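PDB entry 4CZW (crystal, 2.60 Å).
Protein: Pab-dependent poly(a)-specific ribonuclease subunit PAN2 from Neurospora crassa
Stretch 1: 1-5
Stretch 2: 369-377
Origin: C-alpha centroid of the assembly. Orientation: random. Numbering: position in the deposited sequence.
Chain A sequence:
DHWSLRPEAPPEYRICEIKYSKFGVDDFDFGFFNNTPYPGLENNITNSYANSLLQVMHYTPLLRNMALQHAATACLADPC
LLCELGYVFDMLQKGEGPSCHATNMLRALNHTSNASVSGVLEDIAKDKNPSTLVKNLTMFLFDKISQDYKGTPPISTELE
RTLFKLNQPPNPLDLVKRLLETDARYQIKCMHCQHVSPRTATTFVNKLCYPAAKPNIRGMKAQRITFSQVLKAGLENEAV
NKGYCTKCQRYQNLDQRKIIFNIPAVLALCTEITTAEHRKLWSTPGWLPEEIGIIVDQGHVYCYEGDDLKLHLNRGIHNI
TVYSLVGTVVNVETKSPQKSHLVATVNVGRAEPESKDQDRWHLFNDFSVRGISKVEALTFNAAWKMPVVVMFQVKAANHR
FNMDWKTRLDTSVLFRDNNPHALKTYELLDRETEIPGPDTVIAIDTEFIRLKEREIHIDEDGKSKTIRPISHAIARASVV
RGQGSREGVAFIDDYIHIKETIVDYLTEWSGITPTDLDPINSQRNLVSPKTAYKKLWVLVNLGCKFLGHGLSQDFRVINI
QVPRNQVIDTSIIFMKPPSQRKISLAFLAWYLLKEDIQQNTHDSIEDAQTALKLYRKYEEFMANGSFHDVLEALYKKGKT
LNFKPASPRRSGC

Stretch 1 (1-5) DHWSL
Stretch 2, residues 369-377: VRGISKVEA

The start of the chain docks against a strand-to-helix turn more than 360 residues away, and the contact, which buries 345 Å² over both sides, is organized round Glu376. His2 is extended (phi/psi -143/167); Trp3 to Leu5 then form a 3-10 turn, closed by Leu5 N to His2 O at 3.2 Å. In the partner, Arg370 lies in a strand and Lys374 to Ala377 in a helix. Ser373 caps this helix with its p rotamer: Ser373 OG accepts from Glu376 N at 3.3 Å, a capping bond to the backbone of the residue with the largest covered area (96 Å²).

Ser4 CA and Glu376 CA are the nearest CA pair across the stretches, 6.3 Å apart. Glu376 points its CA-to-CB bond sideways, but chi angles of 170°, 68° and 18° bring its carboxylate to the 3-10 turn. There Ser4 N donates to Glu376 OE1 at 3.0 Å, nearly straight at 163°, while Ser4 OG, in the m rotamer, donates to Glu376 OE2 at 2.6 Å. A carboxylate suits this buried site because its two oxygens can accept from backbone and hydroxyl of one residue; serine is small enough to sit close and supplies the second donor.

Trp3 (chi1 -59°, chi2 -33°) lays its long indole beside Arg370 and Ile372, broad enough to reach both. Trp3 CZ3 meets Ile372 CG2 at 3.7 Å, an apolar contact, and Trp3 CH2 lies 3.6 Å from Arg370 CD, so the aliphatic part of the arginine also packs against the indole.

His2 points its CA-to-CB bond toward the partner, and with chi1 45° (p) and chi2 -84° its ring packs beside Val375 and Glu376. Val375 CG1 sits over one face, 3.9 Å from the ring centroid, in a CH-pi contact that suits a valine methyl, whose C-H groups can meet the flat imidazole; Glu376 OE1 approaches the edge, 3.2 Å from His2 CD2. His2 ND1 donates to Asp1 OD2 at 2.8 Å, though Asp1 is poorly ordered.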

ATOM      1  N   ASP A   1      22.468  10.194  23.528  1.00 72.43           N
ATOM      2  CA  ASP A   1      21.201  10.897  23.682  1.00 91.38           C
ATOM      3  C   ASP A   1      20.105  10.216  22.861  1.00109.44           C
ATOM      4  O   ASP A   1      19.028   9.908  23.379  1.00104.50           O
ATOM      5  CB  ASP A   1      21.349  12.362  23.270  1.00 86.01           C
ATOM      6  CG  ASP A   1      20.141  13.198  23.644  1.00 95.58           C
ATOM      7  OD1 ASP A   1      20.124  13.753  24.764  1.00 90.41           O
ATOM      8  OD2 ASP A   1      19.211  13.303  22.818  1.00 89.06           O
ATOM      9  N   HIS A   2      20.387   9.982  21.582  1.00 74.51           N
ATOM     10  CA  HIS A   2      19.482   9.228  20.715  1.00 67.91           C
ATOM     11  C   HIS A   2      20.256   8.340  19.737  1.00 57.28           C
ATOM     12  O   HIS A   2      21.468   8.490  19.573  1.00 53.45           O
ATOM     13  CB  HIS A   2      18.545  10.175  19.960  1.00 69.91           C
ATOM     14  CG  HIS A   2      19.225  11.374  19.378  1.00 80.56           C
ATOM     15  ND1 HIS A   2      19.466  12.518  20.106  1.00 82.83           N
ATOM     16  CD2 HIS A   2      19.697  11.614  18.131  1.00 67.19           C
ATOM     17  CE1 HIS A   2      20.067  13.408  19.336  1.00 77.72           C
ATOM     18  NE2 HIS A   2      20.219  12.886  18.134  1.00 64.62           N
ATOM     19  N   TRP A   3      19.537   7.424  19.090  1.00 46.32           N
ATOM     20  CA  TRP A   3      20.129   6.355  18.289  1.00 48.56           C
ATOM     21  C   TRP A   3      20.981   6.823  17.109  1.00 47.79           C
ATOM     22  O   TRP A   3      22.005   6.212  16.804  1.00 44.27           O
ATOM     23  CB  TRP A   3      19.019   5.433  17.775  1.00 46.98           C
ATOM     24  CG  TRP A   3      18.201   4.807  18.865  1.00 55.26           C
ATOM     25  CD1 TRP A   3      18.634   4.438  20.105  1.00 51.21           C
ATOM     26  CD2 TRP A   3      16.804   4.489  18.816  1.00 50.85           C
ATOM     27  NE1 TRP A   3      17.593   3.903  20.828  1.00 55.85           N
ATOM     28  CE2 TRP A   3      16.458   3.923  20.059  1.00 46.35           C
ATOM     29  CE3 TRP A   3      15.812   4.625  17.838  1.00 44.56           C
ATOM     30  CZ2 TRP A   3      15.162   3.494  20.352  1.00 39.42           C
ATOM     31  CZ3 TRP A   3      14.526   4.198  18.130  1.00 50.31           C
ATOM     32  CH2 TRP A   3      14.213   3.640  19.376  1.00 48.53           C
ATOM     33  N   SER A   4      20.563   7.898  16.447  1.00 50.55           N
ATOM     34  CA  SER A   4      21.242   8.358  15.240  1.00 48.42           C
ATOM     35  C   SER A   4      22.633   8.933  15.504  1.00 43.95           C
ATOM     36  O   SER A   4      23.382   9.215  14.566  1.00 54.80           O
ATOM     37  CB  SER A   4      20.387   9.402  14.521  1.00 54.70           C
ATOM     38  OG  SER A   4      19.205   8.817  14.001  1.00 53.34           O
ATOM     39  N   LEU A   5      22.975   9.108  16.777  1.00 44.33           N
ATOM     40  CA  LEU A   5      24.277   9.648  17.153  1.00 48.70           C
ATOM     41  C   LEU A   5      25.332   8.551  17.250  1.00 46.12           C
ATOM     42  O   LEU A   5      26.522   8.834  17.374  1.00 50.48           O
ATOM     43  CB  LEU A   5      24.180  10.396  18.483  1.00 50.01           C
ATOM     44  CG  LEU A   5      23.273  11.626  18.511  1.00 55.07           C
ATOM     45  CD1 LEU A   5      23.339  12.307  19.868  1.00 62.91           C
ATOM     46  CD2 LEU A   5      23.654  12.594  17.402  1.00 48.51           C
ATOM     47  N   VAL A 369       8.220  -1.475  14.588  1.00 44.17           N
ATOM     48  CA  VAL A 369       7.733  -0.103  14.681  1.00 39.32           C
ATOM     49  C   VAL A 369       7.992   0.486  16.064  1.00 49.27           C
ATOM     50  O   VAL A 369       7.730  -0.157  17.080  1.00 53.44           O
ATOM     51  CB  VAL A 369       6.228  -0.028  14.368  1.00 37.29           C
ATOM     52  CG1 VAL A 369       5.740   1.413  14.420  1.00 35.84           C
ATOM     53  CG2 VAL A 369       5.943  -0.647  13.011  1.00 37.34           C
ATOM     54  N   ARG A 370       8.500   1.713  16.095  1.00 50.43           N
ATOM     55  CA  ARG A 370       8.852   2.362  17.351  1.00 50.20           C
ATOM     56  C   ARG A 370       8.634   3.869  17.269  1.00 52.47           C
ATOM     57  O   ARG A 370       8.864   4.476  16.223  1.00 66.21           O
ATOM     58  CB  ARG A 370      10.306   2.060  17.708  1.00 49.23           C
ATOM     59  CG  ARG A 370      10.530   1.620  19.142  1.00 71.64           C
ATOM     60  CD  ARG A 370      11.888   0.951  19.286  1.00 75.45           C
ATOM     61  NE  ARG A 370      11.773  -0.482  19.538  1.00 77.65           N
ATOM     62  CZ  ARG A 370      11.558  -1.395  18.596  1.00 72.54           C
ATOM     63  NH1 ARG A 370      11.426  -1.027  17.329  1.00 89.53           N
ATOM     64  NH2 ARG A 370      11.468  -2.677  18.921  1.00 80.74           N
ATOM     65  N   GLY A 371       8.189   4.465  18.372  1.00 52.00           N
ATOM     66  CA  GLY A 371       8.015   5.905  18.435  1.00 38.36           C
ATOM     67  C   GLY A 371       9.336   6.600  18.702  1.00 45.63           C
ATOM     68  O   GLY A 371      10.143   6.127  19.504  1.00 52.45           O
ATOM     69  N   ILE A 372       9.565   7.718  18.021  1.00 44.68           N
ATOM     70  CA  ILE A 372      10.807   8.466  18.180  1.00 37.35           C
ATOM     71  C   ILE A 372      10.545   9.962  18.316  1.00 45.27           C
ATOM     72  O   ILE A 372       9.449  10.440  18.020  1.00 45.72           O
ATOM     73  CB  ILE A 372      11.765   8.235  16.994  1.00 40.11           C
ATOM     74  CG1 ILE A 372      11.087   8.625  15.678  1.00 48.54           C
ATOM     75  CG2 ILE A 372      12.234   6.789  16.953  1.00 35.23           C
ATOM     76  CD1 ILE A 372      11.963   8.432  14.461  1.00 42.48           C
ATOM     77  N   SER A 373      11.560  10.694  18.765  1.00 43.21           N
ATOM     78  CA  SER A 373      11.463  12.142  18.894  1.00 38.41           C
ATOM     79  C   SER A 373      11.632  12.817  17.537  1.00 49.36           C
ATOM     80  O   SER A 373      12.053  12.183  16.570  1.00 51.55           O
ATOM     81  CB  SER A 373      12.514  12.666  19.874  1.00 38.71           C
ATOM     82  OG  SER A 373      13.824  12.381  19.415  1.00 45.61           O
ATOM     83  N   LYS A 374      11.299  14.103  17.470  1.00 43.67           N
ATOM     84  CA  LYS A 374      11.467  14.864  16.239  1.00 41.34           C
ATOM     85  C   LYS A 374      12.946  14.974  15.883  1.00 45.94           C
ATOM     86  O   LYS A 374      13.319  14.905  14.712  1.00 50.47           O
ATOM     87  CB  LYS A 374      10.859  16.261  16.370  1.00 51.55           C
ATOM     88  CG  LYS A 374      10.879  17.057  15.073  1.00 53.47           C
ATOM     89  CD  LYS A 374      11.007  18.551  15.328  1.00 55.31           C
ATOM     90  CE  LYS A 374       9.844  19.082  16.144  1.00 65.07           C
ATOM     91  NZ  LYS A 374       9.940  20.554  16.344  1.00 73.79           N
ATOM     92  N   VAL A 375      13.776  15.143  16.907  1.00 39.78           N
ATOM     93  CA  VAL A 375      15.219  15.255  16.731  1.00 46.36           C
ATOM     94  C   VAL A 375      15.792  14.016  16.054  1.00 42.20           C
ATOM     95  O   VAL A 375      16.499  14.120  15.052  1.00 39.80           O
ATOM     96  CB  VAL A 375      15.933  15.470  18.081  1.00 45.88           C
ATOM     97  CG1 VAL A 375      17.440  15.368  17.911  1.00 49.40           C
ATOM     98  CG2 VAL A 375      15.545  16.814  18.676  1.00 42.00           C
ATOM     99  N   GLU A 376      15.474  12.849  16.604  1.00 48.62           N
ATOM    100  CA  GLU A 376      15.931  11.575  16.059  1.00 49.14           C
ATOM    101  C   GLU A 376      15.465  11.376  14.620  1.00 43.70           C
ATOM    102  O   GLU A 376      16.212  10.879  13.777  1.00 45.27           O
ATOM    103  CB  GLU A 376      15.443  10.419  16.937  1.00 46.33           C
ATOM    104  CG  GLU A 376      15.645   9.036  16.339  1.00 35.81           C
ATOM    105  CD  GLU A 376      17.107   8.645  16.226  1.00 47.50           C
ATOM    106  OE1 GLU A 376      17.950   9.267  16.907  1.00 51.01           O
ATOM    107  OE2 GLU A 376      17.413   7.712  15.455  1.00 47.39           O
ATOM    108  N   ALA A 377      14.226  11.774  14.345  1.00 43.34           N
ATOM    109  CA  ALA A 377      13.658  11.646  13.007  1.00 48.11           C
ATOM    110  C   ALA A 377      14.326  12.601  12.025  1.00 48.69           C
ATOM    111  O   ALA A 377      14.358  12.345  10.820  1.00 46.85           O
ATOM    112  CB  ALA A 377      12.160  11.893  13.047  1.00 37.67           C
TER